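Local coordinates for protein class B carbapenemase GOB-18 (Elizabethkingia meningoseptica, PDB 5K0W) that probably hydrolyses beta-lactam antibiotics, carbapenems included, as a dizinc metallo-beta-lactamase of subclass B3, at residues I76-I81 / K111-A116. Numbering follows the deposited sequence.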
ATOM      1  N   ILE A  76      -8.363  -2.591 -14.789  1.00 28.03           N
ATOM      2  CA  ILE A  76      -7.071  -3.294 -14.819  1.00 27.11           C
ATOM      3  C   ILE A  76      -6.959  -4.341 -13.703  1.00 29.43           C
ATOM      4  O   ILE A  76      -6.640  -5.490 -13.995  1.00 30.02           O
ATOM      5  CB  ILE A  76      -5.864  -2.312 -14.816  1.00 30.53           C
ATOM      6  CG1 ILE A  76      -5.838  -1.441 -16.095  1.00 31.22           C
ATOM      7  CG2 ILE A  76      -4.522  -3.076 -14.635  1.00 32.03           C
ATOM      8  CD1 ILE A  76      -4.885  -0.227 -16.042  1.00 41.31           C
ATOM      9  N   ILE A  77      -7.199  -3.943 -12.433  1.00 23.74           N
ATOM     10  CA  ILE A  77      -7.108  -4.850 -11.279  1.00 21.61           C
ATOM     11  C   ILE A  77      -8.128  -5.955 -11.404  1.00 25.18           C
ATOM     12  O   ILE A  77      -7.784  -7.119 -11.210  1.00 26.04           O
ATOM     13  CB  ILE A  77      -7.120  -4.110  -9.912  1.00 23.19           C
ATOM     14  CG1 ILE A  77      -5.878  -3.210  -9.803  1.00 21.99           C
ATOM     15  CG2 ILE A  77      -7.173  -5.096  -8.718  1.00 23.63           C
ATOM     16  CD1 ILE A  77      -6.025  -2.044  -8.982  1.00 24.14           C
ATOM     17  N   LYS A  78      -9.352  -5.602 -11.808  1.00 21.98           N
ATOM     18  CA  LYS A  78     -10.443  -6.555 -12.020  1.00 21.87           C
ATOM     19  C   LYS A  78     -10.054  -7.585 -13.074  1.00 24.36           C
ATOM     20  O   LYS A  78     -10.244  -8.775 -12.843  1.00 24.79           O
ATOM     21  CB  LYS A  78     -11.725  -5.817 -12.405  1.00 23.82           C
ATOM     22  CG  LYS A  78     -12.815  -5.954 -11.353  1.00 29.02           C
ATOM     23  CD  LYS A  78     -13.836  -4.846 -11.426  1.00 31.68           C
ATOM     24  CE  LYS A  78     -14.741  -4.873 -12.630  1.00 36.45           C
ATOM     25  NZ  LYS A  78     -15.347  -3.538 -12.886  1.00 44.58           N
ATOM     26  N   ALA A  79      -9.429  -7.131 -14.173  1.00 20.71           N
ATOM     27  CA  ALA A  79      -8.971  -7.962 -15.289  1.00 21.14           C
ATOM     28  C   ALA A  79      -7.817  -8.873 -14.866  1.00 26.48           C
ATOM     29  O   ALA A  79      -7.790 -10.046 -15.267  1.00 27.63           O
ATOM     30  CB  ALA A  79      -8.543  -7.084 -16.456  1.00 21.80           C
ATOM     31  N   ASN A  80      -6.874  -8.330 -14.062  1.00 21.50           N
ATOM     32  CA  ASN A  80      -5.711  -9.047 -13.528  1.00 20.74           C
ATOM     33  C   ASN A  80      -6.169 -10.173 -12.591  1.00 24.71           C
ATOM     34  O   ASN A  80      -5.657 -11.292 -12.696  1.00 24.75           O
ATOM     35  CB  ASN A  80      -4.754  -8.088 -12.800  1.00 17.83           C
ATOM     36  CG  ASN A  80      -3.896  -7.211 -13.695  1.00 33.35           C
ATOM     37  OD1 ASN A  80      -3.837  -7.374 -14.914  1.00 20.03           O
ATOM     38  ND2 ASN A  80      -3.179  -6.262 -13.096  1.00 25.48           N
ATOM     39  N   ILE A  81      -7.165  -9.889 -11.710  1.00 19.83           N
ATOM     40  CA  ILE A  81      -7.728 -10.879 -10.787  1.00 19.28           C
ATOM     41  C   ILE A  81      -8.307 -12.058 -11.579  1.00 26.69           C
ATOM     42  O   ILE A  81      -7.964 -13.200 -11.272  1.00 26.99           O
ATOM     43  CB  ILE A  81      -8.709 -10.260  -9.757  1.00 21.33           C
ATOM     44  CG1 ILE A  81      -7.939  -9.313  -8.786  1.00 21.40           C
ATOM     45  CG2 ILE A  81      -9.459 -11.369  -8.984  1.00 22.11           C
ATOM     46  CD1 ILE A  81      -8.778  -8.409  -7.866  1.00 24.71           C
ATOM     47  N   LYS A 111     -15.506  -1.389  -3.065  1.00 28.57           N
ATOM     48  CA  LYS A 111     -16.449  -1.512  -1.947  1.00 28.76           C
ATOM     49  C   LYS A 111     -17.904  -1.685  -2.387  1.00 32.77           C
ATOM     50  O   LYS A 111     -18.592  -2.537  -1.824  1.00 32.60           O
ATOM     51  CB  LYS A 111     -16.301  -0.366  -0.942  1.00 30.67           C
ATOM     52  CG  LYS A 111     -16.592  -0.809   0.485  1.00 38.34           C
ATOM     53  CD  LYS A 111     -16.788   0.374   1.401  1.00 43.43           C
ATOM     54  CE  LYS A 111     -17.627   0.027   2.601  1.00 46.12           C
ATOM     55  NZ  LYS A 111     -18.031   1.242   3.359  1.00 47.24           N
ATOM     56  N   THR A 112     -18.353  -0.914  -3.407  1.00 29.31           N
ATOM     57  CA  THR A 112     -19.727  -0.988  -3.920  1.00 29.96           C
ATOM     58  C   THR A 112     -19.986  -2.254  -4.748  1.00 35.93           C
ATOM     59  O   THR A 112     -20.999  -2.923  -4.539  1.00 36.70           O
ATOM     60  CB  THR A 112     -20.202   0.321  -4.633  1.00 39.06           C
ATOM     61  OG1 THR A 112     -19.531   0.518  -5.872  1.00 35.61           O
ATOM     62  CG2 THR A 112     -20.061   1.561  -3.772  1.00 40.85           C
ATOM     63  N   GLU A 113     -19.078  -2.587  -5.669  1.00 32.60           N
ATOM     64  CA  GLU A 113     -19.226  -3.738  -6.560  1.00 32.94           C
ATOM     65  C   GLU A 113     -19.061  -5.109  -5.918  1.00 39.22           C
ATOM     66  O   GLU A 113     -19.543  -6.095  -6.489  1.00 39.64           O
ATOM     67  CB  GLU A 113     -18.313  -3.605  -7.790  1.00 34.25           C
ATOM     68  CG  GLU A 113     -19.024  -2.997  -8.982  1.00 47.17           C
ATOM     69  CD  GLU A 113     -18.221  -2.909 -10.263  1.00 70.01           C
ATOM     70  OE1 GLU A 113     -17.591  -3.922 -10.652  1.00 53.44           O
ATOM     71  OE2 GLU A 113     -18.256  -1.832 -10.903  1.00 69.63           O
ATOM     72  N   THR A 114     -18.389  -5.185  -4.754  1.00 36.15           N
ATOM     73  CA  THR A 114     -18.122  -6.460  -4.073  1.00 35.99           C
ATOM     74  C   THR A 114     -18.756  -6.609  -2.688  1.00 40.63           C
ATOM     75  O   THR A 114     -18.801  -7.729  -2.180  1.00 41.41           O
ATOM     76  CB  THR A 114     -16.601  -6.715  -3.952  1.00 38.49           C
ATOM     77  OG1 THR A 114     -16.023  -5.808  -3.009  1.00 34.19           O
ATOM     78  CG2 THR A 114     -15.877  -6.622  -5.271  1.00 36.96           C
ATOM     79  N   ALA A 115     -19.187  -5.499  -2.052  1.00 36.27           N
ATOM     80  CA  ALA A 115     -19.711  -5.494  -0.675  1.00 36.01           C
ATOM     81  C   ALA A 115     -18.691  -6.148   0.319  1.00 37.67           C
ATOM     82  O   ALA A 115     -19.038  -6.961   1.187  1.00 38.02           O
ATOM     83  CB  ALA A 115     -21.091  -6.149  -0.598  1.00 37.02           C
ATOM     84  N   ALA A 116     -17.412  -5.791   0.126  1.00 30.98           N
ATOM     85  CA  ALA A 116     -16.294  -6.202   0.946  1.00 29.82           C
ATOM     86  C   ALA A 116     -16.240  -5.216   2.087  1.00 34.76           C
ATOM     87  O   ALA A 116     -16.773  -4.109   1.961  1.00 35.35           O
ATOM     88  CB  ALA A 116     -15.006  -6.110   0.147  1.00 30.17           C
TER
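Lys78 and Glu113 face each other from two helices whose backbones stay well apart: their CA atoms, the nearest pair between 76-81 and 111-116, are separated by 10.7 Å. Residues 76-81 are helical throughout, lying within helix 73-83, with Asn80 N bonded to Ile76 O and Ile81 N to Ile77 O. In the other segment the helix is ending: Ala115 N makes a weak bond to Lys111 O at 3.0 Å, and Ala115 itself has left helical geometry with a positive phi. Only 67 Å² is buried between the segments, all of it from Lys78 and Glu113, whose CB atoms both point across the gap.

Both helices pack on the seven-stranded mixed sheet of one half of the alpha-beta/beta-alpha sandwich of metallo-beta-lactamases. Helix 73-83 links strands 62-66 and 91-95, and helix 107-114 precedes strand 117-121; these three strands run parallel and adjacent. Ile81 touches Ile91 and Ala116 touches Leu94, whereas the Lys78–Glu113 pair bridges the helices at the protein surface, away from the two zinc sites.

The bridge is a hydrogen-bonded salt bridge, Lys78 NZ to Glu113 OE1 at 3.2 Å. The ammonium comes to the syn side of OE1, 15° out of the carboxylate plane, and OE2 is farther from NZ at 3.9 Å, which makes the grip one-sided. An anti chi2 (-176°) carries the Glu113 carboxylate out from its helix, and the turn of Lys78 about CG-CD (chi3 70°) brings CE and NZ to OE1, the two side chains crossing nearly at right angles. Both also touch Tyr88, in the loop before strand 91-95.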